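Local coordinates for citrate lyase subunit beta-like protein (Mycobacterium tuberculosis H37Rv, PDB 6AS5) that probably acts as a magnesium-dependent lyase of the HpcH/HpaI aldolase family and may play a role in fatty acid biosynthesis, at residues G143-I148 with G161-V166. Residues are numbered along the deposited sequence; the frame is centred on the assembly and turned at random. Where two conformers were deposited one is given.
Sequences GAEDLI and GAYRDV. With MG (magnesium ion), chain D; AAE (acetoacetic acid), chain F.
At the mouth of a TIM barrel, the start of helix 144-151, just beyond strand 137-142, packs A144, L147 and I148 against Y163 and V166, while backbone N-H groups at its N-terminal end hold the ligand. The methyl CB of A144 lies 3.6 Å from CE1 of Y163, meeting the ring obliquely. With CG beside the backbone N (chi1 -84°), the phenol reaches past A144 to water 1, which lies in the ring plane at its edge. This water is hydrogen-bonded to Y163 OH and, in one of two conformers of E145, donates to E145 OE2 (2.7 Å), a tentative bridge; S156 OG also hydrogen-bonds that oxygen. One turn on, I148 CD1 meets V166 CG1 at 3.9 Å, their side chains crossing at a slant, and L147 CD2 rests against the carbonyl O of V166.

E145 N donates to acetoacetate O1 (2.7 Å). D146 N donates to acetoacetate O3 (2.9 Å). The helix start thus grips the carboxylate, and its dipole would probably stabilise that charge. D146 OD2 binds magnesium at 2.4 Å; E120, two waters and acetoacetate O3 and O8 complete the shell. Metal and bidentate ligand held at the C-terminal ends of barrel strands are typical of HpcH/HpaI aldolases.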
ATOM      1  N   GLY A 143     -12.285   6.605   5.772  1.00 23.69           N
ATOM      2  CA  GLY A 143     -13.575   5.944   5.911  1.00 17.76           C
ATOM      3  C   GLY A 143     -13.619   4.700   5.049  1.00 20.22           C
ATOM      4  O   GLY A 143     -13.496   4.782   3.827  1.00 20.35           O
ATOM      5  N   ALA A 144     -13.787   3.544   5.689  1.00 15.74           N
ATOM      6  CA  ALA A 144     -13.703   2.264   4.995  1.00 17.54           C
ATOM      7  C   ALA A 144     -14.961   1.988   4.200  1.00 19.48           C
ATOM      8  O   ALA A 144     -14.907   1.454   3.095  1.00 21.68           O
ATOM      9  CB  ALA A 144     -13.455   1.137   5.989  1.00 15.06           C
ATOM     10  N   GLU A 145     -16.100   2.358   4.774  1.00 25.23           N
ATOM     11  CA  GLU A 145     -17.386   1.992   4.203  1.00 21.73           C
ATOM     12  C   GLU A 145     -17.716   2.816   2.972  1.00 21.14           C
ATOM     13  O   GLU A 145     -18.147   2.264   1.957  1.00 27.20           O
ATOM     14  CB  GLU A 145     -18.490   2.094   5.259  1.00 26.08           C
ATOM     15  CG  GLU A 145     -18.130   1.418   6.571  1.00 21.18           C
ATOM     16  CD  GLU A 145     -17.702  -0.036   6.396  1.00 30.73           C
ATOM     17  OE1 GLU A 145     -18.302  -0.748   5.557  1.00 34.45           O
ATOM     18  OE2 GLU A 145     -16.761  -0.470   7.100  1.00 29.20           O
ATOM     19  N   ASP A 146     -17.518   4.131   3.038  1.00 23.16           N
ATOM     20  CA  ASP A 146     -17.718   4.943   1.834  1.00 19.61           C
ATOM     21  C   ASP A 146     -16.703   4.549   0.775  1.00 15.72           C
ATOM     22  O   ASP A 146     -17.042   4.464  -0.406  1.00 22.89           O
ATOM     23  CB  ASP A 146     -17.707   6.455   2.118  1.00 22.88           C
ATOM     24  CG  ASP A 146     -19.119   7.071   2.064  1.00 33.24           C
ATOM     25  OD1 ASP A 146     -19.903   6.733   1.151  1.00 33.28           O
ATOM     26  OD2 ASP A 146     -19.458   7.883   2.939  1.00 38.23           O
ATOM     27  N   LEU A 147     -15.467   4.292   1.205  1.00 11.55           N
ATOM     28  CA  LEU A 147     -14.442   3.786   0.313  1.00 16.14           C
ATOM     29  C   LEU A 147     -14.958   2.648  -0.549  1.00 19.96           C
ATOM     30  O   LEU A 147     -15.005   2.738  -1.772  1.00 19.42           O
ATOM     31  CB  LEU A 147     -13.241   3.285   1.099  1.00  9.07           C
ATOM     32  CG  LEU A 147     -12.149   2.753   0.157  1.00 13.33           C
ATOM     33  CD1 LEU A 147     -11.806   3.797  -0.895  1.00 12.77           C
ATOM     34  CD2 LEU A 147     -10.894   2.313   0.917  1.00 10.62           C
ATOM     35  N   ILE A 148     -15.327   1.555   0.094  1.00 19.59           N
ATOM     36  CA  ILE A 148     -15.811   0.402  -0.636  1.00 15.59           C
ATOM     37  C   ILE A 148     -17.030   0.757  -1.490  1.00 21.27           C
ATOM     38  O   ILE A 148     -17.119   0.375  -2.658  1.00 19.18           O
ATOM     39  CB  ILE A 148     -16.209  -0.732   0.312  1.00 14.52           C
ATOM     40  CG1 ILE A 148     -14.981  -1.253   1.067  1.00 24.12           C
ATOM     41  CG2 ILE A 148     -16.924  -1.837  -0.470  1.00 18.12           C
ATOM     42  CD1 ILE A 148     -13.782  -1.557   0.189  1.00 24.74           C
ATOM     43  N   GLY A 161     -13.266 -10.682  10.001  1.00 38.79           N
ATOM     44  CA  GLY A 161     -13.325  -9.335  10.561  1.00 24.81           C
ATOM     45  C   GLY A 161     -12.212  -8.379  10.164  1.00 20.53           C
ATOM     46  O   GLY A 161     -12.315  -7.165  10.366  1.00 21.38           O
ATOM     47  N   ALA A 162     -11.124  -8.896   9.608  1.00 24.42           N
ATOM     48  CA  ALA A 162     -10.052  -7.989   9.179  1.00 26.24           C
ATOM     49  C   ALA A 162     -10.495  -7.172   7.973  1.00 23.76           C
ATOM     50  O   ALA A 162     -11.308  -7.633   7.155  1.00 24.79           O
ATOM     51  CB  ALA A 162      -8.776  -8.752   8.861  1.00 29.11           C
ATOM     52  N   TYR A 163      -9.981  -5.948   7.869  1.00 13.16           N
ATOM     53  CA  TYR A 163     -10.271  -5.126   6.705  1.00 15.65           C
ATOM     54  C   TYR A 163      -9.728  -5.788   5.445  1.00 12.24           C
ATOM     55  O   TYR A 163      -8.666  -6.392   5.474  1.00 11.98           O
ATOM     56  CB  TYR A 163      -9.662  -3.731   6.873  1.00 16.88           C
ATOM     57  CG  TYR A 163     -10.530  -2.794   7.675  1.00 17.17           C
ATOM     58  CD1 TYR A 163     -11.865  -2.568   7.317  1.00  8.23           C
ATOM     59  CD2 TYR A 163     -10.038  -2.164   8.815  1.00 22.13           C
ATOM     60  CE1 TYR A 163     -12.671  -1.699   8.050  1.00 20.95           C
ATOM     61  CE2 TYR A 163     -10.838  -1.299   9.565  1.00 20.70           C
ATOM     62  CZ  TYR A 163     -12.148  -1.068   9.174  1.00 23.84           C
ATOM     63  OH  TYR A 163     -12.939  -0.217   9.911  1.00 22.35           O
ATOM     64  N   ARG A 164     -10.454  -5.681   4.340  1.00 16.11           N
ATOM     65  CA  ARG A 164      -9.896  -6.115   3.061  1.00 20.89           C
ATOM     66  C   ARG A 164      -8.677  -5.259   2.691  1.00 23.63           C
ATOM     67  O   ARG A 164      -8.500  -4.160   3.252  1.00 14.52           O
ATOM     68  CB  ARG A 164     -10.961  -6.103   1.968  1.00 20.67           C
ATOM     69  CG  ARG A 164     -12.116  -7.067   2.272  1.00 20.86           C
ATOM     70  CD  ARG A 164     -13.020  -7.294   1.081  1.00 21.89           C
ATOM     71  NE  ARG A 164     -14.237  -8.005   1.459  1.00 25.28           N
ATOM     72  CZ  ARG A 164     -14.340  -9.326   1.552  1.00 16.35           C
ATOM     73  NH1 ARG A 164     -13.291 -10.099   1.293  1.00 13.93           N
ATOM     74  NH2 ARG A 164     -15.498  -9.870   1.905  1.00 20.33           N
ATOM     75  N   ASP A 165      -7.847  -5.774   1.768  1.00 16.05           N
ATOM     76  CA  ASP A 165      -6.551  -5.161   1.440  1.00 16.59           C
ATOM     77  C   ASP A 165      -6.627  -3.681   1.109  1.00 18.16           C
ATOM     78  O   ASP A 165      -5.862  -2.888   1.643  1.00 19.70           O
ATOM     79  CB  ASP A 165      -5.825  -5.906   0.303  1.00 14.37           C
ATOM     80  CG  ASP A 165      -5.104  -7.179   0.790  1.00 33.62           C
ATOM     81  OD1 ASP A 165      -5.091  -7.425   2.025  1.00 26.75           O
ATOM     82  OD2 ASP A 165      -4.542  -7.922  -0.062  1.00 35.75           O
ATOM     83  N   VAL A 166      -7.537  -3.309   0.216  1.00 18.95           N
ATOM     84  CA  VAL A 166      -7.606  -1.925  -0.216  1.00 19.67           C
ATOM     85  C   VAL A 166      -7.903  -0.993   0.957  1.00 21.15           C
ATOM     86  O   VAL A 166      -7.402   0.130   1.004  1.00 16.28           O
ATOM     87  CB  VAL A 166      -8.630  -1.721  -1.360  1.00 17.99           C
ATOM     88  CG1 VAL A 166     -10.048  -1.989  -0.886  1.00 15.44           C
ATOM     89  CG2 VAL A 166      -8.514  -0.326  -1.947  1.00 20.38           C
TER
HETATM   90 MG    MG D 301     -18.584   8.267   5.183  1.00 29.60          MG
HETATM   91  O1  AAE F 303     -16.505   4.607   6.294  1.00 27.68           O
HETATM   92  C2  AAE F 303     -17.320   5.573   6.307  1.00 32.37           C
HETATM   93  O3  AAE F 303     -17.722   6.061   5.218  1.00 23.83           O
HETATM   94  C4  AAE F 303     -17.816   6.107   7.616  1.00 37.37           C
HETATM   95  C5  AAE F 303     -17.509   7.513   8.027  1.00 35.04           C
HETATM   96  O8  AAE F 303     -17.821   8.452   7.319  1.00 27.07           O
HETATM   97  C9  AAE F 303     -16.828   7.775   9.326  1.00 37.09           C
HETATM   98  O   HOH W   1     -15.566   0.842   9.070  1.00 30.65           O
HETATM   99  O   HOH W   2     -18.950  10.523   4.831  1.00 16.88           O
HETATM  100  O   HOH W   3     -20.927   7.653   5.492  1.00 21.29           O